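Local structure of SusD family protein (Bacteroides uniformis, 7KV1) at residues Y68-I73 / T310-L315; F82-A87 / W334-M339; I287-Y292 / N402-R407. The protein probably binds beta-glucan at the cell surface of a human gut bacterium, as a SusD-like, tetratricopeptide-repeat-containing glycan-binding protein. All coordinates share one frame; numbering follows the deposited sequence.

The three contacts lie in one SusD-type chain, and each is buried. Contacts 1 and 2 both tie the N-terminal part of the sequence to the SusD family region, and their centres are about 11 Å apart. They touch directly: Leu315 O lies 2.8 Å from Phe336 N, a probable hydrogen bond, and the Leu315 side chain packs on Trp334. Contact 3, a two-stranded sheet, has its centre about 14 Å from that of contact 1 and meets it at several points, among them Leu71 on Ile290 and Tyr405, and Asn72 on Tyr403. Contacts 2 and 3 do not touch, their nearest atoms being about 9 Å apart. The bound cobalt hexammine is about 9 Å from the Ile287 side chain of contact 3.

Contact 1. Residues Y68-I73 / T310-L315; sequences YNALNI and TVLPTL
Two helix starts meet in this buried apolar contact: residues 68-73 lead into helix 71-76, with Ala70 as its N-cap residue, and residues 310-315 lead into the short helix 312-315. Tyr68 and Val311 begin the packing. Val311 CG2 sits over one face of the tyrosine ring, 3.9 Å from its centroid and 16° off the normal, a CH-pi contact, while Val311 CG1 comes to 3.4 Å from Tyr68 CD1. The branched valine can thus apply both methyls to one flat ring; CG1 lies between the backbone N and the carbonyl carbon (chi1 68°), leaving CG2 anti to the N. Leu315 continues the apolar surface, its CD2 4.0 Å from Tyr68 CB and its CD1 3.7 Å from Ile73 CD1, where the two side chains cross at about a right angle. Leu312 CD1 rests 4.0 Å from Ala70 CB, whose small methyl lets the helix start come close. At its tip Leu312 CD2 meets Asn72 OD1 at 3.7 Å, a van der Waals contact between methyl and amide oxygen; Asn72 ND2 is hydrogen-bonded to Gly464 O. Thr310 OG1 accepts from Leu312 N at 3.0 Å and so caps the short helix; this hydroxyl is also bonded to Asp62. Around the contact, helix 93-99 brings Trp95 against Ile73, helix 110-129 covers Asn69 and Leu71, and strand 403-407 packs on Leu71 and Asn72.

Contact 2. Residues F82-A87 / W334-M339; sequences FWVGGA and WGFMPM
Phe82 and Met337 open a pairing of two loops that run roughly antiparallel, their end-to-end directions 161° apart, with isolated beta bridges at Phe82-Met339 and Gly85-Phe336 in place of a regular sheet. One loop joins helices 71-76 and 93-99; the other leads to helix 341-345. Met337 lays its methyl CE over the centre of the Phe82 ring, 3.7 Å from the centroid, and SD stands obliquely beside it, a Met-aromatic contact. The flexible thioether suits this place because it bends at both chi2 and chi3 to bring the methyl back over the ring. Met339 CE reaches the same ring at CE1, 3.8 Å away. At Trp83 the backbone takes over: its N donates to Pro338 O at 2.8 Å, nearly along the C=O axis, while its CB packs on the proline ring. The indole itself turns to other partners, forming a cation-pi pair with Arg340 and an edge-to-face pair with Tyr498. Val84 O accepts from Met337 N at 2.9 Å, the donor standing well above the carbonyl plane, and the Val84 side chain packs on Trp95, His96 and Phe99 of helix 93-99. Gly85 has a positive phi of 75°, and a CB here would collide with Gly335 O and Pro338 CD, so the absence of a side chain allows the close approach. Gly86 also has a positive phi and gives its N to Gly335 O at 3.0 Å. With no side chain in the way, its CA can come over the Phe336 ring: Gly86 CA sits above one face, offset toward the rim, 3.7 Å from the centroid.

Contact 3. Residues I287-Y292 / N402-R407; sequences IWEINY and NYRYYR. With EDO (1,2-ethanediol), chain D.
Trp288 and Tyr406 pair in a two-stranded antiparallel sheet, 286-290 against 403-407, buried near the centre of this largely helical SusD-family chain. The register shifts by one between Trp288 and Glu289, with a classic bulge on each strand: Tyr406 O accepts from Ile287 N (2.9 Å) and Trp288 N, and Trp288 O from Tyr405 N and Tyr406 N. Beyond the bulges, Ile290 and Tyr403 form a hydrogen-bonded pair. With CG anti to its backbone N (chi1 -157°), Tyr405 sets its ring beside Trp288 in an offset edge-to-face pair, the indole edge toward the tyrosine face, planes 62° apart. Tyr405 OH donates to O2 of an ethanediol (2.6 Å), probably from the crystallisation liquor and also bonded to Glu239. Trp288 NE1 bonds to Gly226 O and Tyr406 OH to Glu239. Glu289 and Arg404 point from the opposite face; at the strand end Asn402 suits its place because its amide donates and accepts: ND2 gives to Glu289 OE1 at 3.0 Å, on the anti side of the carboxylate but 28° out of its plane, while OD1 accepts from Tyr292 N, standing above the amide plane. Glu289 OE2 is bonded to Ser286 and Trp282, and a water joins it to Arg404 NE. No Arg404 N-H points at OE1, so charge attraction probably acts directly. Arg404 NH1 is bonded to Asn402 O, 2.8 Å away and close to the guanidinium plane.

Contact 1. Residues Y68-I73 / T310-L315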
loop_
_atom_site.group_PDB
_atom_site.type_symbol
_atom_site.label_atom_id
_atom_site.label_comp_id
_atom_site.label_asym_id
_atom_site.label_seq_id
_atom_site.Cartn_x
_atom_site.Cartn_y
_atom_site.Cartn_z
ATOM N N TYR A 68 -1.189 -16.835 5.605
ATOM C CA TYR A 68 -1.997 -15.590 5.546
ATOM C C TYR A 68 -1.078 -14.354 5.634
ATOM O O TYR A 68 -0.136 -14.304 6.428
ATOM C CB TYR A 68 -3.110 -15.642 6.594
ATOM C CG TYR A 68 -4.215 -16.604 6.220
ATOM C CD1 TYR A 68 -4.934 -16.425 5.047
ATOM C CD2 TYR A 68 -4.506 -17.717 6.991
ATOM C CE1 TYR A 68 -5.933 -17.305 4.664
ATOM C CE2 TYR A 68 -5.507 -18.607 6.626
ATOM C CZ TYR A 68 -6.224 -18.401 5.458
ATOM O OH TYR A 68 -7.220 -19.248 5.067
ATOM N N ASN A 69 -1.396 -13.345 4.828
ATOM C CA ASN A 69 -0.594 -12.101 4.711
ATOM C C ASN A 69 -1.510 -10.964 4.242
ATOM O O ASN A 69 -2.658 -11.257 3.854
ATOM C CB ASN A 69 0.590 -12.327 3.777
ATOM C CG ASN A 69 1.570 -11.175 3.828
ATOM O OD1 ASN A 69 1.670 -10.485 4.846
ATOM N ND2 ASN A 69 2.282 -10.949 2.738
ATOM N N ALA A 70 -1.037 -9.712 4.299
ATOM C CA ALA A 70 -1.798 -8.527 3.856
ATOM C C ALA A 70 -0.809 -7.415 3.505
ATOM O O ALA A 70 0.194 -7.249 4.215
ATOM C CB ALA A 70 -2.764 -8.104 4.931
ATOM N N LEU A 71 -1.094 -6.674 2.447
ATOM C CA LEU A 71 -0.183 -5.615 1.936
ATOM C C LEU A 71 -0.064 -4.504 2.989
ATOM O O LEU A 71 1.022 -3.883 3.056
ATOM C CB LEU A 71 -0.728 -5.081 0.608
ATOM C CG LEU A 71 -0.677 -6.089 -0.549
ATOM C CD1 LEU A 71 -1.289 -5.510 -1.809
ATOM C CD2 LEU A 71 0.757 -6.526 -0.819
ATOM N N ASN A 72 -1.137 -4.180 3.727
ATOM C CA ASN A 72 -1.062 -3.076 4.721
ATOM C C ASN A 72 -0.229 -3.559 5.911
ATOM O O ASN A 72 0.543 -2.728 6.436
ATOM C CB ASN A 72 -2.426 -2.477 5.106
ATOM C CG ASN A 72 -3.384 -3.455 5.758
ATOM O OD1 ASN A 72 -3.369 -4.655 5.452
ATOM N ND2 ASN A 72 -4.252 -2.949 6.645
ATOM N N ILE A 73 -0.331 -4.838 6.318
ATOM C CA ILE A 73 0.534 -5.390 7.394
ATOM C C ILE A 73 1.992 -5.227 6.928
ATOM O O ILE A 73 2.806 -4.692 7.697
ATOM C CB ILE A 73 0.183 -6.848 7.771
ATOM C CG1 ILE A 73 -1.211 -6.938 8.403
ATOM C CG2 ILE A 73 1.251 -7.418 8.671
ATOM C CD1 ILE A 73 -1.704 -8.348 8.593
ATOM N N THR A 310 -11.302 -11.491 2.116
ATOM C CA THR A 310 -9.952 -11.232 2.675
ATOM C C THR A 310 -9.927 -11.727 4.112
ATOM O O THR A 310 -10.967 -11.608 4.785
ATOM C CB THR A 310 -9.565 -9.745 2.641
ATOM O OG1 THR A 310 -8.387 -9.604 3.438
ATOM C CG2 THR A 310 -10.641 -8.823 3.176
ATOM N N VAL A 311 -8.776 -12.227 4.557
ATOM C CA VAL A 311 -8.568 -12.731 5.943
ATOM C C VAL A 311 -8.188 -11.559 6.858
ATOM O O VAL A 311 -8.064 -11.751 8.092
ATOM C CB VAL A 311 -7.485 -13.833 5.942
ATOM C CG1 VAL A 311 -6.102 -13.299 5.605
ATOM C CG2 VAL A 311 -7.430 -14.581 7.248
ATOM N N LEU A 312 -7.965 -10.378 6.281
ATOM C CA LEU A 312 -7.284 -9.298 7.027
ATOM C C LEU A 312 -8.021 -9.046 8.341
ATOM O O LEU A 312 -7.393 -8.926 9.391
ATOM C CB LEU A 312 -7.187 -8.041 6.158
ATOM C CG LEU A 312 -6.856 -6.777 6.939
ATOM C CD1 LEU A 312 -5.486 -6.888 7.601
ATOM C CD2 LEU A 312 -6.898 -5.575 6.014
ATOM N N PRO A 313 -9.361 -8.908 8.364
ATOM C CA PRO A 313 -10.058 -8.631 9.624
ATOM C C PRO A 313 -9.871 -9.734 10.683
ATOM O O PRO A 313 -9.814 -9.431 11.879
ATOM C CB PRO A 313 -11.531 -8.432 9.186
ATOM C CG PRO A 313 -11.425 -8.045 7.740
ATOM C CD PRO A 313 -10.255 -8.848 7.203
ATOM N N THR A 314 -9.622 -10.971 10.249
ATOM C CA THR A 314 -9.291 -12.065 11.188
ATOM C C THR A 314 -7.911 -11.804 11.776
ATOM O O THR A 314 -7.764 -11.971 12.989
ATOM C CB THR A 314 -9.340 -13.444 10.530
ATOM O OG1 THR A 314 -10.705 -13.661 10.159
ATOM C CG2 THR A 314 -8.807 -14.527 11.451
ATOM N N LEU A 315 -6.948 -11.400 10.952
ATOM C CA LEU A 315 -5.540 -11.234 11.391
ATOM C C LEU A 315 -5.455 -10.192 12.516
ATOM O O LEU A 315 -4.694 -10.444 13.498
ATOM C CB LEU A 315 -4.664 -10.839 10.190
ATOM C CG LEU A 315 -4.593 -11.872 9.064
ATOM C CD1 LEU A 315 -3.748 -11.392 7.904
ATOM C CD2 LEU A 315 -4.099 -13.218 9.562
#

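Contact 2. Residues F82-A87 / W334-M339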
loop_
_atom_site.group_PDB
_atom_site.type_symbol
_atom_site.label_atom_id
_atom_site.label_comp_id
_atom_site.label_asym_id
_atom_site.label_seq_id
_atom_site.Cartn_x
_atom_site.Cartn_y
_atom_site.Cartn_z
ATOM N N PHE A 82 2.061 0.469 14.711
ATOM C CA PHE A 82 1.511 -0.802 15.263
ATOM C C PHE A 82 2.608 -1.583 15.968
ATOM O O PHE A 82 3.787 -1.401 15.684
ATOM C CB PHE A 82 0.949 -1.684 14.146
ATOM C CG PHE A 82 -0.266 -1.087 13.489
ATOM C CD1 PHE A 82 -1.529 -1.288 14.043
ATOM C CD2 PHE A 82 -0.131 -0.227 12.402
ATOM C CE1 PHE A 82 -2.642 -0.686 13.485
ATOM C CE2 PHE A 82 -1.258 0.333 11.823
ATOM C CZ PHE A 82 -2.505 0.126 12.375
ATOM N N TRP A 83 2.192 -2.546 16.778
ATOM C CA TRP A 83 3.042 -3.686 17.175
ATOM C C TRP A 83 2.666 -4.841 16.241
ATOM O O TRP A 83 1.592 -4.789 15.605
ATOM C CB TRP A 83 2.831 -4.034 18.648
ATOM C CG TRP A 83 2.989 -2.913 19.620
ATOM C CD1 TRP A 83 2.040 -2.465 20.480
ATOM C CD2 TRP A 83 4.178 -2.127 19.870
ATOM N NE1 TRP A 83 2.552 -1.473 21.260
ATOM C CE2 TRP A 83 3.849 -1.214 20.901
ATOM C CE3 TRP A 83 5.460 -2.073 19.305
ATOM C CZ2 TRP A 83 4.747 -0.265 21.387
ATOM C CZ3 TRP A 83 6.362 -1.149 19.794
ATOM C CH2 TRP A 83 6.010 -0.263 20.827
ATOM N N VAL A 84 3.526 -5.833 16.131
ATOM C CA VAL A 84 3.250 -7.014 15.280
ATOM C C VAL A 84 2.159 -7.863 15.954
ATOM O O VAL A 84 1.229 -8.272 15.239
ATOM C CB VAL A 84 4.530 -7.806 15.000
ATOM C CG1 VAL A 84 4.225 -9.130 14.312
ATOM C CG2 VAL A 84 5.451 -6.965 14.132
ATOM N N GLY A 85 2.287 -8.133 17.249
ATOM C CA GLY A 85 1.302 -8.941 17.992
ATOM C C GLY A 85 1.404 -10.428 17.672
ATOM O O GLY A 85 2.542 -10.947 17.517
ATOM N N GLY A 86 0.263 -11.096 17.540
ATOM C CA GLY A 86 0.191 -12.570 17.466
ATOM C C GLY A 86 0.284 -13.199 18.838
ATOM O O GLY A 86 0.269 -12.450 19.853
ATOM N N ALA A 87 0.367 -14.530 18.895
ATOM C CA ALA A 87 0.332 -15.297 20.164
ATOM C C ALA A 87 1.574 -14.948 20.984
ATOM O O ALA A 87 1.423 -14.702 22.168
ATOM C CB ALA A 87 0.240 -16.785 19.894
ATOM N N TRP A 334 -6.825 -13.101 15.546
ATOM C CA TRP A 334 -5.453 -13.611 15.783
ATOM C C TRP A 334 -4.563 -12.581 16.484
ATOM O O TRP A 334 -3.453 -12.950 16.858
ATOM C CB TRP A 334 -4.864 -14.111 14.482
ATOM C CG TRP A 334 -5.624 -15.288 13.955
ATOM C CD1 TRP A 334 -6.656 -15.962 14.555
ATOM C CD2 TRP A 334 -5.381 -15.955 12.708
ATOM N NE1 TRP A 334 -7.099 -16.959 13.725
ATOM C CE2 TRP A 334 -6.326 -16.994 12.605
ATOM C CE3 TRP A 334 -4.484 -15.752 11.664
ATOM C CZ2 TRP A 334 -6.378 -17.843 11.506
ATOM C CZ3 TRP A 334 -4.541 -16.580 10.568
ATOM C CH2 TRP A 334 -5.463 -17.624 10.506
ATOM N N GLY A 335 -5.064 -11.376 16.717
ATOM C CA GLY A 335 -4.358 -10.430 17.596
ATOM C C GLY A 335 -3.072 -9.894 16.978
ATOM O O GLY A 335 -2.235 -9.428 17.738
ATOM N N PHE A 336 -2.934 -9.906 15.657
ATOM C CA PHE A 336 -1.846 -9.155 14.977
ATOM C C PHE A 336 -2.207 -7.671 14.855
ATOM O O PHE A 336 -3.394 -7.325 14.931
ATOM C CB PHE A 336 -1.538 -9.725 13.607
ATOM C CG PHE A 336 -0.939 -11.094 13.691
ATOM C CD1 PHE A 336 0.391 -11.245 14.036
ATOM C CD2 PHE A 336 -1.711 -12.215 13.430
ATOM C CE1 PHE A 336 0.950 -12.510 14.096
ATOM C CE2 PHE A 336 -1.151 -13.483 13.535
ATOM C CZ PHE A 336 0.170 -13.622 13.870
ATOM N N MET A 337 -1.179 -6.822 14.707
ATOM C CA MET A 337 -1.315 -5.354 14.534
ATOM C C MET A 337 -2.118 -4.729 15.668
ATOM O O MET A 337 -3.009 -3.916 15.404
ATOM C CB MET A 337 -1.984 -5.023 13.202
ATOM C CG MET A 337 -1.203 -5.551 12.018
ATOM S SD MET A 337 -0.018 -4.326 11.404
ATOM C CE MET A 337 -1.144 -3.272 10.495
ATOM N N PRO A 338 -1.801 -5.002 16.961
ATOM C CA PRO A 338 -2.247 -4.119 18.022
ATOM C C PRO A 338 -1.797 -2.706 17.641
ATOM O O PRO A 338 -0.611 -2.513 17.253
ATOM C CB PRO A 338 -1.521 -4.546 19.295
ATOM C CG PRO A 338 -0.855 -5.843 18.973
ATOM C CD PRO A 338 -0.974 -6.095 17.480
ATOM N N MET A 339 -2.719 -1.762 17.748
ATOM C CA MET A 339 -2.398 -0.338 17.534
ATOM C C MET A 339 -1.657 0.226 18.757
ATOM O O MET A 339 -2.162 0.094 19.916
ATOM C CB MET A 339 -3.636 0.511 17.260
ATOM C CG MET A 339 -3.221 1.900 16.788
ATOM S SD MET A 339 -4.607 2.849 16.293
ATOM C CE MET A 339 -4.993 1.949 14.798
#

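Contact 3. Residues I287-Y292 / N402-R407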
loop_
_atom_site.group_PDB
_atom_site.type_symbol
_atom_site.label_atom_id
_atom_site.label_comp_id
_atom_site.label_asym_id
_atom_site.label_seq_id
_atom_site.Cartn_x
_atom_site.Cartn_y
_atom_site.Cartn_z
ATOM N N ILE A 287 -9.573 6.016 -5.873
ATOM C CA ILE A 287 -8.889 5.981 -7.197
ATOM C C ILE A 287 -8.636 4.515 -7.543
ATOM O O ILE A 287 -8.826 4.126 -8.724
ATOM C CB ILE A 287 -7.626 6.852 -7.197
ATOM C CG1 ILE A 287 -7.983 8.342 -7.164
ATOM C CG2 ILE A 287 -6.744 6.512 -8.372
ATOM C CD1 ILE A 287 -6.826 9.261 -6.976
ATOM N N TRP A 288 -8.237 3.714 -6.550
ATOM C CA TRP A 288 -8.058 2.267 -6.792
ATOM C C TRP A 288 -8.210 1.465 -5.501
ATOM O O TRP A 288 -7.636 1.844 -4.440
ATOM C CB TRP A 288 -6.723 2.022 -7.490
ATOM C CG TRP A 288 -6.623 0.671 -8.121
ATOM C CD1 TRP A 288 -7.415 0.156 -9.111
ATOM C CD2 TRP A 288 -5.670 -0.349 -7.794
ATOM N NE1 TRP A 288 -7.014 -1.111 -9.421
ATOM C CE2 TRP A 288 -5.947 -1.451 -8.633
ATOM C CE3 TRP A 288 -4.591 -0.430 -6.907
ATOM C CZ2 TRP A 288 -5.178 -2.614 -8.604
ATOM C CZ3 TRP A 288 -3.863 -1.598 -6.845
ATOM C CH2 TRP A 288 -4.146 -2.668 -7.701
ATOM N N GLU A 289 -8.996 0.399 -5.602
ATOM C CA GLU A 289 -9.234 -0.567 -4.520
ATOM C C GLU A 289 -8.973 -1.953 -5.088
ATOM O O GLU A 289 -9.120 -2.129 -6.315
ATOM C CB GLU A 289 -10.673 -0.535 -4.009
ATOM C CG GLU A 289 -11.224 0.837 -3.759
ATOM C CD GLU A 289 -12.520 0.890 -2.979
ATOM O OE1 GLU A 289 -13.017 -0.193 -2.539
ATOM O OE2 GLU A 289 -13.027 2.015 -2.802
ATOM N N ILE A 290 -8.621 -2.882 -4.208
ATOM C CA ILE A 290 -8.569 -4.334 -4.504
ATOM C C ILE A 290 -9.849 -4.945 -3.943
ATOM O O ILE A 290 -10.111 -4.755 -2.769
ATOM C CB ILE A 290 -7.299 -4.963 -3.946
ATOM C CG1 ILE A 290 -6.061 -4.272 -4.532
ATOM C CG2 ILE A 290 -7.296 -6.452 -4.230
ATOM C CD1 ILE A 290 -4.784 -4.622 -3.825
ATOM N N ASN A 291 -10.638 -5.573 -4.812
ATOM C CA ASN A 291 -12.012 -6.050 -4.519
ATOM C C ASN A 291 -11.930 -7.414 -3.857
ATOM O O ASN A 291 -11.151 -8.266 -4.392
ATOM C CB ASN A 291 -12.880 -6.205 -5.766
ATOM C CG ASN A 291 -13.245 -4.876 -6.378
ATOM O OD1 ASN A 291 -13.490 -3.908 -5.662
ATOM N ND2 ASN A 291 -13.301 -4.829 -7.697
ATOM N N TYR A 292 -12.776 -7.599 -2.834
ATOM C CA TYR A 292 -12.959 -8.838 -2.035
ATOM C C TYR A 292 -14.447 -9.181 -1.818
ATOM O O TYR A 292 -15.321 -8.551 -2.455
ATOM C CB TYR A 292 -12.214 -8.644 -0.716
ATOM C CG TYR A 292 -10.714 -8.680 -0.885
ATOM C CD1 TYR A 292 -10.085 -9.838 -1.329
ATOM C CD2 TYR A 292 -9.933 -7.558 -0.634
ATOM C CE1 TYR A 292 -8.709 -9.886 -1.500
ATOM C CE2 TYR A 292 -8.556 -7.591 -0.788
ATOM C CZ TYR A 292 -7.950 -8.764 -1.208
ATOM O OH TYR A 292 -6.612 -8.777 -1.379
ATOM N N ASN A 402 -13.084 -4.491 0.781
ATOM C CA ASN A 402 -12.119 -4.048 -0.259
ATOM C C ASN A 402 -10.905 -3.384 0.417
ATOM O O ASN A 402 -11.055 -2.700 1.463
ATOM C CB ASN A 402 -12.724 -3.050 -1.236
ATOM C CG ASN A 402 -13.736 -3.662 -2.185
ATOM O OD1 ASN A 402 -14.046 -4.849 -2.084
ATOM N ND2 ASN A 402 -14.243 -2.845 -3.098
ATOM N N TYR A 403 -9.741 -3.535 -0.187
ATOM C CA TYR A 403 -8.509 -2.882 0.294
ATOM C C TYR A 403 -8.399 -1.562 -0.458
ATOM O O TYR A 403 -8.254 -1.605 -1.688
ATOM C CB TYR A 403 -7.258 -3.748 0.098
ATOM C CG TYR A 403 -6.061 -3.067 0.699
ATOM C CD1 TYR A 403 -6.055 -2.751 2.051
ATOM C CD2 TYR A 403 -5.001 -2.620 -0.067
ATOM C CE1 TYR A 403 -4.997 -2.073 2.637
ATOM C CE2 TYR A 403 -3.938 -1.927 0.503
ATOM C CZ TYR A 403 -3.943 -1.637 1.854
ATOM O OH TYR A 403 -2.921 -0.951 2.445
ATOM N N ARG A 404 -8.497 -0.447 0.260
ATOM C CA ARG A 404 -8.440 0.911 -0.336
ATOM C C ARG A 404 -6.957 1.188 -0.592
ATOM O O ARG A 404 -6.194 1.280 0.389
ATOM C CB ARG A 404 -9.077 1.980 0.564
ATOM C CG ARG A 404 -10.599 1.985 0.623
ATOM C CD ARG A 404 -11.268 0.728 1.157
ATOM N NE ARG A 404 -12.676 1.016 1.463
ATOM C CZ ARG A 404 -13.544 0.158 1.972
ATOM N NH1 ARG A 404 -13.195 -1.100 2.219
ATOM N NH2 ARG A 404 -14.790 0.545 2.193
ATOM N N TYR A 405 -6.543 1.244 -1.852
ATOM C CA TYR A 405 -5.096 1.304 -2.202
ATOM C C TYR A 405 -4.671 2.749 -2.434
ATOM O O TYR A 405 -3.672 3.166 -1.821
ATOM C CB TYR A 405 -4.749 0.429 -3.411
ATOM C CG TYR A 405 -3.287 0.053 -3.437
ATOM C CD1 TYR A 405 -2.305 0.954 -3.845
ATOM C CD2 TYR A 405 -2.888 -1.180 -2.972
ATOM C CE1 TYR A 405 -0.959 0.617 -3.820
ATOM C CE2 TYR A 405 -1.546 -1.529 -2.931
ATOM C CZ TYR A 405 -0.578 -0.636 -3.360
ATOM O OH TYR A 405 0.729 -1.051 -3.327
ATOM N N TYR A 406 -5.426 3.475 -3.261
ATOM C CA TYR A 406 -5.197 4.900 -3.596
ATOM C C TYR A 406 -6.484 5.667 -3.334
ATOM O O TYR A 406 -7.483 5.296 -3.922
ATOM C CB TYR A 406 -4.775 5.073 -5.055
ATOM C CG TYR A 406 -3.375 4.597 -5.322
ATOM C CD1 TYR A 406 -2.333 5.012 -4.505
ATOM C CD2 TYR A 406 -3.104 3.704 -6.344
ATOM C CE1 TYR A 406 -1.043 4.539 -4.705
ATOM C CE2 TYR A 406 -1.813 3.246 -6.568
ATOM C CZ TYR A 406 -0.778 3.655 -5.735
ATOM O OH TYR A 406 0.490 3.178 -5.898
ATOM N N ARG A 407 -6.425 6.695 -2.492
ATOM C CA ARG A 407 -7.546 7.629 -2.224
ATOM C C ARG A 407 -7.168 9.041 -2.700
ATOM O O ARG A 407 -6.000 9.428 -2.639
ATOM C CB ARG A 407 -7.849 7.678 -0.723
ATOM C CG ARG A 407 -8.222 6.327 -0.149
ATOM C CD ARG A 407 -8.835 6.500 1.203
ATOM N NE ARG A 407 -7.939 6.676 2.325
ATOM C CZ ARG A 407 -7.817 7.780 3.067
ATOM N NH1 ARG A 407 -8.429 8.900 2.729
ATOM N NH2 ARG A 407 -7.053 7.757 4.153
HETATM C C1 EDO D . 4.558 -0.888 -2.978
HETATM O O1 EDO D . 3.831 -2.037 -3.384
HETATM C C2 EDO D . 3.720 0.097 -2.255
HETATM O O2 EDO D . 2.673 0.613 -3.074
HETATM O O HOH W 1 -13.504 3.228 -0.410
#